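Local atomic coordinates of GTPase subunit of restriction endonuclease (Thermococcus gammatolerans, PDB entry 6P0F), a protein that probably recognises modified DNA through its N-terminal YTH-like domain, as part of a GTP-dependent McrB-type restriction endonuclease. Residues 19-30 / 42-53. Numbering follows the deposited sequence.
Sequences NFEETILKGVKR and LDNCCSDVCYFW
The end of helix 15-26 crosses strand 49-55, and the segment after it adds an antiparallel bridge at the border of the mixed sheet, T23, V28 and R30 meeting F52, C50 and D43. T23 joins the helix to the strand twice: its O accepts F52 N (3.0 Å) from above the carbonyl plane, while OG1, between backbone N and carbonyl carbon (chi1 59°), donates to F52 O at 2.7 Å, nearly end-on to the carbonyl. T23 CB sits over one face of the F52 ring, a CH-pi contact, and V28 CG2 abuts the ring edge 3.7 Å from CE1. F20 turns its ring edge to the face of W53, planes at 82°, and F73 also meets both rings.

G27 leaves the helix with positive phi; a CB there would clash with the Y51 ring. Past it, V28 and C50 form an antiparallel hydrogen-bonded pair, V28 N to C50 O and C50 N to V28 O (2.8 Å), both in the carbonyl planes. A water bridges K26 O and Y51 OH.

R30, extended from CG to NE, reaches helix 39-45: L42 CB lies 3.5 Å above the guanidinium centre, and NH1 and NH2 both grip D43 OD1, NH1 at 2.8 Å, the guanidinium and carboxylate planes 43° apart. NE pairs with E34, and a water links NH1 to C46 O. With an alanine here, D43 and E34 would probably lose their cationic mate, and L42 the flat group packed against it. The C46-C50 disulfide ties the turn after helix 39-45 to the strand, and C50 SG lies 3.9 Å from R30 CA. The whole is a helix leading through a glycine into a short antiparallel bridge with strand 49-55, at the border of the mixed sheet of this YTH-like domain.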
ATOM      1  N   ASN A  19       5.611   2.044 -10.502  1.00 19.02           N
ATOM      2  CA  ASN A  19       5.799   2.904  -9.336  1.00 20.56           C
ATOM      3  C   ASN A  19       5.887   2.080  -8.053  1.00 17.49           C
ATOM      4  O   ASN A  19       6.704   2.371  -7.171  1.00 17.26           O
ATOM      5  CB  ASN A  19       4.637   3.892  -9.244  1.00 19.63           C
ATOM      6  CG  ASN A  19       4.670   4.946 -10.356  1.00 23.90           C
ATOM      7  OD1 ASN A  19       5.619   5.009 -11.115  1.00 24.66           O
ATOM      8  ND2 ASN A  19       3.639   5.754 -10.433  1.00 25.49           N
ATOM      9  N   PHE A  20       5.049   1.058  -7.941  1.00 17.10           N
ATOM     10  CA  PHE A  20       5.043   0.160  -6.778  1.00 18.14           C
ATOM     11  C   PHE A  20       6.351  -0.606  -6.647  1.00 19.30           C
ATOM     12  O   PHE A  20       6.899  -0.748  -5.548  1.00 18.32           O
ATOM     13  CB  PHE A  20       3.867  -0.796  -6.942  1.00 18.84           C
ATOM     14  CG  PHE A  20       3.687  -1.775  -5.843  1.00 17.72           C
ATOM     15  CD1 PHE A  20       3.155  -1.378  -4.629  1.00 18.96           C
ATOM     16  CD2 PHE A  20       4.003  -3.126  -6.027  1.00 19.14           C
ATOM     17  CE1 PHE A  20       2.956  -2.322  -3.604  1.00 19.36           C
ATOM     18  CE2 PHE A  20       3.781  -4.058  -5.018  1.00 21.57           C
ATOM     19  CZ  PHE A  20       3.263  -3.642  -3.817  1.00 19.24           C
ATOM     20  N   GLU A  21       6.854  -1.127  -7.761  1.00 18.43           N
ATOM     21  CA  GLU A  21       8.146  -1.790  -7.740  1.00 19.65           C
ATOM     22  C   GLU A  21       9.233  -0.844  -7.250  1.00 18.52           C
ATOM     23  O   GLU A  21      10.102  -1.236  -6.470  1.00 19.74           O
ATOM     24  CB  GLU A  21       8.460  -2.311  -9.146  1.00 20.99           C
ATOM     25  CG  GLU A  21       9.771  -3.063  -9.256  1.00 27.41           C
ATOM     26  CD  GLU A  21       9.977  -3.624 -10.663  1.00 33.33           C
ATOM     27  OE1 GLU A  21       9.899  -2.828 -11.620  1.00 32.21           O
ATOM     28  OE2 GLU A  21      10.164  -4.852 -10.807  1.00 36.08           O
ATOM     29  N   GLU A  22       9.165   0.423  -7.661  1.00 17.51           N
ATOM     30  CA  GLU A  22      10.212   1.358  -7.308  1.00 18.38           C
ATOM     31  C   GLU A  22      10.254   1.633  -5.808  1.00 19.12           C
ATOM     32  O   GLU A  22      11.326   1.601  -5.197  1.00 19.46           O
ATOM     33  CB  GLU A  22      10.043   2.659  -8.085  1.00 21.64           C
ATOM     34  CG  GLU A  22      11.122   3.657  -7.758  1.00 24.75           C
ATOM     35  CD  GLU A  22      12.465   3.329  -8.454  1.00 26.92           C
ATOM     36  OE1 GLU A  22      13.516   3.606  -7.855  1.00 35.92           O
ATOM     37  OE2 GLU A  22      12.420   2.828  -9.612  1.00 35.71           O
ATOM     38  N   THR A  23       9.116   1.960  -5.198  1.00 16.83           N
ATOM     39  CA  THR A  23       9.152   2.465  -3.845  1.00 16.63           C
ATOM     40  C   THR A  23       8.606   1.536  -2.779  1.00 17.10           C
ATOM     41  O   THR A  23       8.823   1.831  -1.609  1.00 17.05           O
ATOM     42  CB  THR A  23       8.417   3.807  -3.726  1.00 17.90           C
ATOM     43  OG1 THR A  23       7.056   3.672  -4.115  1.00 16.91           O
ATOM     44  CG2 THR A  23       9.097   4.868  -4.617  1.00 20.74           C
ATOM     45  N   ILE A  24       7.928   0.444  -3.136  1.00 15.43           N
ATOM     46  CA  ILE A  24       7.498  -0.562  -2.163  1.00 17.39           C
ATOM     47  C   ILE A  24       8.320  -1.833  -2.264  1.00 17.89           C
ATOM     48  O   ILE A  24       8.691  -2.419  -1.242  1.00 18.92           O
ATOM     49  CB  ILE A  24       5.991  -0.866  -2.299  1.00 17.68           C
ATOM     50  CG1 ILE A  24       5.172   0.362  -1.898  1.00 21.19           C
ATOM     51  CG2 ILE A  24       5.601  -2.064  -1.455  1.00 18.00           C
ATOM     52  CD1 ILE A  24       5.276   0.699  -0.417  1.00 20.02           C
ATOM     53  N   LEU A  25       8.587  -2.321  -3.466  1.00 17.80           N
ATOM     54  CA  LEU A  25       9.332  -3.568  -3.558  1.00 19.04           C
ATOM     55  C   LEU A  25      10.827  -3.343  -3.434  1.00 20.95           C
ATOM     56  O   LEU A  25      11.493  -4.025  -2.658  1.00 22.90           O
ATOM     57  CB  LEU A  25       8.981  -4.305  -4.849  1.00 20.75           C
ATOM     58  CG  LEU A  25       7.510  -4.686  -5.092  1.00 19.79           C
ATOM     59  CD1 LEU A  25       7.357  -5.478  -6.356  1.00 24.22           C
ATOM     60  CD2 LEU A  25       7.016  -5.471  -3.886  1.00 22.69           C
ATOM     61  N   LYS A  26      11.370  -2.353  -4.133  1.00 18.36           N
ATOM     62  CA  LYS A  26      12.775  -2.007  -4.024  1.00 21.16           C
ATOM     63  C   LYS A  26      13.018  -1.047  -2.872  1.00 20.69           C
ATOM     64  O   LYS A  26      13.823  -1.335  -1.981  1.00 22.67           O
ATOM     65  CB  LYS A  26      13.243  -1.405  -5.348  1.00 20.45           C
ATOM     66  CG  LYS A  26      14.679  -1.089  -5.384  1.00 24.11           C
ATOM     67  CD  LYS A  26      15.145  -0.564  -6.764  1.00 25.46           C
ATOM     68  CE  LYS A  26      14.356   0.664  -7.263  1.00 26.89           C
ATOM     69  NZ  LYS A  26      14.480   1.895  -6.377  1.00 25.50           N
ATOM     70  N   GLY A  27      12.255   0.045  -2.834  1.00 18.39           N
ATOM     71  CA  GLY A  27      12.507   1.103  -1.884  1.00 17.71           C
ATOM     72  C   GLY A  27      13.545   2.064  -2.420  1.00 20.60           C
ATOM     73  O   GLY A  27      14.183   1.838  -3.457  1.00 19.55           O
ATOM     74  N   VAL A  28      13.724   3.164  -1.691  1.00 19.60           N
ATOM     75  CA  VAL A  28      14.679   4.178  -2.123  1.00 19.76           C
ATOM     76  C   VAL A  28      15.651   4.497  -0.996  1.00 20.11           C
ATOM     77  O   VAL A  28      15.312   4.462   0.190  1.00 20.03           O
ATOM     78  CB  VAL A  28      13.993   5.468  -2.614  1.00 21.91           C
ATOM     79  CG1 VAL A  28      12.983   5.188  -3.717  1.00 27.31           C
ATOM     80  CG2 VAL A  28      13.316   6.196  -1.491  1.00 26.56           C
ATOM     81  N   LYS A  29      16.889   4.815  -1.372  1.00 20.06           N
ATOM     82  CA  LYS A  29      17.855   5.234  -0.374  1.00 20.39           C
ATOM     83  C   LYS A  29      17.339   6.486   0.320  1.00 20.39           C
ATOM     84  O   LYS A  29      16.708   7.339  -0.302  1.00 20.67           O
ATOM     85  CB  LYS A  29      19.204   5.499  -1.037  1.00 22.25           C
ATOM     86  CG  LYS A  29      19.878   4.224  -1.523  1.00 25.82           C
ATOM     87  CD  LYS A  29      21.150   4.499  -2.313  1.00 33.46           C
ATOM     88  CE  LYS A  29      21.584   3.243  -3.095  1.00 40.73           C
ATOM     89  NZ  LYS A  29      22.773   3.482  -3.986  1.00 46.09           N
ATOM     90  N   ARG A  30      17.601   6.588   1.615  1.00 20.50           N
ATOM     91  CA  ARG A  30      17.115   7.738   2.372  1.00 19.47           C
ATOM     92  C   ARG A  30      17.585   9.057   1.760  1.00 20.90           C
ATOM     93  O   ARG A  30      16.845  10.045   1.788  1.00 21.77           O
ATOM     94  CB  ARG A  30      17.592   7.639   3.822  1.00 23.42           C
ATOM     95  CG  ARG A  30      17.201   8.821   4.661  1.00 26.30           C
ATOM     96  CD  ARG A  30      17.687   8.677   6.117  1.00 27.45           C
ATOM     97  NE  ARG A  30      17.667   9.984   6.758  1.00 28.12           N
ATOM     98  CZ  ARG A  30      17.332  10.193   8.019  1.00 28.26           C
ATOM     99  NH1 ARG A  30      17.013   9.185   8.795  1.00 26.10           N
ATOM    100  NH2 ARG A  30      17.321  11.421   8.497  1.00 30.88           N
ATOM    101  N   LEU A  42      11.909  10.593   8.425  1.00 18.70           N
ATOM    102  CA  LEU A  42      12.940   9.668   7.969  1.00 21.04           C
ATOM    103  C   LEU A  42      13.580   8.921   9.137  1.00 19.85           C
ATOM    104  O   LEU A  42      13.839   7.712   9.053  1.00 21.82           O
ATOM    105  CB  LEU A  42      13.986  10.440   7.176  1.00 20.94           C
ATOM    106  CG  LEU A  42      13.470  11.165   5.940  1.00 22.82           C
ATOM    107  CD1 LEU A  42      14.599  11.952   5.296  1.00 24.41           C
ATOM    108  CD2 LEU A  42      12.879  10.150   4.979  1.00 23.58           C
ATOM    109  N   ASP A  43      13.838   9.619  10.240  1.00 20.22           N
ATOM    110  CA  ASP A  43      14.436   8.986  11.412  1.00 22.98           C
ATOM    111  C   ASP A  43      13.508   7.921  11.998  1.00 22.61           C
ATOM    112  O   ASP A  43      13.944   6.829  12.392  1.00 24.63           O
ATOM    113  CB  ASP A  43      14.739  10.051  12.468  1.00 21.97           C
ATOM    114  CG  ASP A  43      15.992  10.910  12.149  1.00 28.69           C
ATOM    115  OD1 ASP A  43      16.796  10.561  11.252  1.00 23.83           O
ATOM    116  OD2 ASP A  43      16.174  11.938  12.847  1.00 29.79           O
ATOM    117  N   ASN A  44      12.232   8.247  12.122  1.00 22.21           N
ATOM    118  CA  ASN A  44      11.297   7.334  12.763  1.00 21.68           C
ATOM    119  C   ASN A  44      10.937   6.146  11.881  1.00 24.70           C
ATOM    120  O   ASN A  44      10.575   5.087  12.407  1.00 25.07           O
ATOM    121  CB  ASN A  44      10.032   8.096  13.160  1.00 22.45           C
ATOM    122  CG  ASN A  44      10.222   8.922  14.415  1.00 24.48           C
ATOM    123  OD1 ASN A  44      11.312   8.945  15.015  1.00 29.28           O
ATOM    124  ND2 ASN A  44       9.178   9.645  14.798  1.00 37.15           N
ATOM    125  N   CYS A  45      11.016   6.291  10.548  1.00 22.52           N
ATOM    126  CA  CYS A  45      10.398   5.325   9.652  1.00 25.77           C
ATOM    127  C   CYS A  45      11.262   4.712   8.553  1.00 27.25           C
ATOM    128  O   CYS A  45      10.760   3.843   7.832  1.00 30.06           O
ATOM    129  CB  CYS A  45       9.170   5.961   8.984  1.00 27.33           C
ATOM    130  SG  CYS A  45       7.828   6.286  10.175  1.00 31.40           S
ATOM    131  N   CYS A  46      12.494   5.138   8.355  1.00 25.04           N
ATOM    132  CA  CYS A  46      13.372   4.474   7.394  1.00 23.22           C
ATOM    133  C   CYS A  46      14.392   3.675   8.193  1.00 28.31           C
ATOM    134  O   CYS A  46      15.291   4.255   8.802  1.00 33.53           O
ATOM    135  CB  CYS A  46      14.056   5.476   6.466  1.00 29.54           C
ATOM    136  SG  CYS A  46      12.876   6.343   5.463  1.00 30.31           S
ATOM    137  N   SER A  47      14.225   2.347   8.221  1.00 32.39           N
ATOM    138  CA  SER A  47      15.130   1.470   8.956  1.00 31.65           C
ATOM    139  C   SER A  47      16.462   1.305   8.232  1.00 32.02           C
ATOM    140  O   SER A  47      17.500   1.149   8.882  1.00 36.35           O
ATOM    141  CB  SER A  47      14.445   0.115   9.184  1.00 37.22           C
ATOM    142  OG  SER A  47      15.280  -0.780   9.885  1.00 54.31           O
ATOM    143  N   ASP A  48      16.475   1.375   6.903  1.00 25.92           N
ATOM    144  CA  ASP A  48      17.726   1.496   6.162  1.00 26.77           C
ATOM    145  C   ASP A  48      17.415   2.252   4.877  1.00 30.85           C
ATOM    146  O   ASP A  48      17.805   3.411   4.706  1.00 32.52           O
ATOM    147  CB  ASP A  48      18.388   0.134   5.900  1.00 29.09           C
ATOM    148  CG  ASP A  48      17.405  -0.983   5.535  1.00 35.61           C
ATOM    149  OD1 ASP A  48      16.633  -0.838   4.568  1.00 33.86           O
ATOM    150  OD2 ASP A  48      17.449  -2.072   6.185  1.00 34.10           O
ATOM    151  N   VAL A  49      16.702   1.607   3.977  1.00 25.09           N
ATOM    152  CA  VAL A  49      16.100   2.298   2.839  1.00 18.28           C
ATOM    153  C   VAL A  49      14.684   2.674   3.249  1.00 22.94           C
ATOM    154  O   VAL A  49      14.195   2.239   4.303  1.00 26.14           O
ATOM    155  CB  VAL A  49      16.150   1.432   1.574  1.00 27.67           C
ATOM    156  CG1 VAL A  49      17.609   1.032   1.303  1.00 28.81           C
ATOM    157  CG2 VAL A  49      15.301   0.238   1.723  1.00 30.52           C
ATOM    158  N   CYS A  50      14.023   3.487   2.443  1.00 19.57           N
ATOM    159  CA  CYS A  50      12.672   3.943   2.724  1.00 19.39           C
ATOM    160  C   CYS A  50      11.674   3.272   1.789  1.00 20.55           C
ATOM    161  O   CYS A  50      11.932   3.109   0.597  1.00 19.39           O
ATOM    162  CB  CYS A  50      12.533   5.458   2.557  1.00 20.48           C
ATOM    163  SG  CYS A  50      13.689   6.429   3.551  1.00 23.00           S
ATOM    164  N   TYR A  51      10.517   2.924   2.339  1.00 16.94           N
ATOM    165  CA  TYR A  51       9.441   2.304   1.575  1.00 15.66           C
ATOM    166  C   TYR A  51       8.201   3.167   1.709  1.00 18.78           C
ATOM    167  O   TYR A  51       7.802   3.509   2.818  1.00 18.98           O
ATOM    168  CB  TYR A  51       9.124   0.899   2.089  1.00 18.10           C
ATOM    169  CG  TYR A  51      10.293  -0.041   1.984  1.00 18.24           C
ATOM    170  CD1 TYR A  51      10.578  -0.677   0.788  1.00 17.81           C
ATOM    171  CD2 TYR A  51      11.119  -0.264   3.063  1.00 22.18           C
ATOM    172  CE1 TYR A  51      11.662  -1.502   0.657  1.00 19.14           C
ATOM    173  CE2 TYR A  51      12.217  -1.122   2.954  1.00 22.27           C
ATOM    174  CZ  TYR A  51      12.469  -1.740   1.742  1.00 24.90           C
ATOM    175  OH  TYR A  51      13.537  -2.597   1.575  1.00 27.59           O
ATOM    176  N   PHE A  52       7.557   3.489   0.595  1.00 18.12           N
ATOM    177  CA  PHE A  52       6.390   4.351   0.700  1.00 17.97           C
ATOM    178  C   PHE A  52       5.521   4.211  -0.545  1.00 19.41           C
ATOM    179  O   PHE A  52       5.980   3.800  -1.610  1.00 18.11           O
ATOM    180  CB  PHE A  52       6.801   5.819   0.938  1.00 16.58           C
ATOM    181  CG  PHE A  52       7.606   6.458  -0.190  1.00 16.10           C
ATOM    182  CD1 PHE A  52       8.966   6.231  -0.305  1.00 19.57           C
ATOM    183  CD2 PHE A  52       7.004   7.296  -1.113  1.00 21.31           C
ATOM    184  CE1 PHE A  52       9.688   6.822  -1.342  1.00 21.40           C
ATOM    185  CE2 PHE A  52       7.736   7.879  -2.121  1.00 21.58           C
ATOM    186  CZ  PHE A  52       9.061   7.620  -2.242  1.00 23.18           C
ATOM    187  N   TRP A  53       4.252   4.556  -0.370  1.00 19.02           N
ATOM    188  CA  TRP A  53       3.251   4.534  -1.423  1.00 19.36           C
ATOM    189  C   TRP A  53       2.491   5.848  -1.349  1.00 21.11           C
ATOM    190  O   TRP A  53       2.563   6.563  -0.358  1.00 22.39           O
ATOM    191  CB  TRP A  53       2.327   3.330  -1.259  1.00 18.56           C
ATOM    192  CG  TRP A  53       1.376   3.174  -2.409  1.00 20.04           C
ATOM    193  CD1 TRP A  53       0.009   3.215  -2.371  1.00 22.12           C
ATOM    194  CD2 TRP A  53       1.731   2.990  -3.790  1.00 19.24           C
ATOM    195  NE1 TRP A  53      -0.507   3.083  -3.645  1.00 22.70           N
ATOM    196  CE2 TRP A  53       0.529   2.915  -4.526  1.00 23.19           C
ATOM    197  CE3 TRP A  53       2.942   2.884  -4.465  1.00 21.68           C
ATOM    198  CZ2 TRP A  53       0.517   2.751  -5.922  1.00 22.25           C
ATOM    199  CZ3 TRP A  53       2.918   2.692  -5.846  1.00 24.85           C
ATOM    200  CH2 TRP A  53       1.709   2.608  -6.544  1.00 24.13           C
TER
HETATM  201  O   HOH W   1      14.213  -3.692  -0.774  0.50 27.42           O
HETATM  202  O   HOH W   2      18.928   4.507   2.772  1.00 29.77           O
HETATM  203  O   HOH W   3      17.250   6.392   8.703  1.00 35.01           O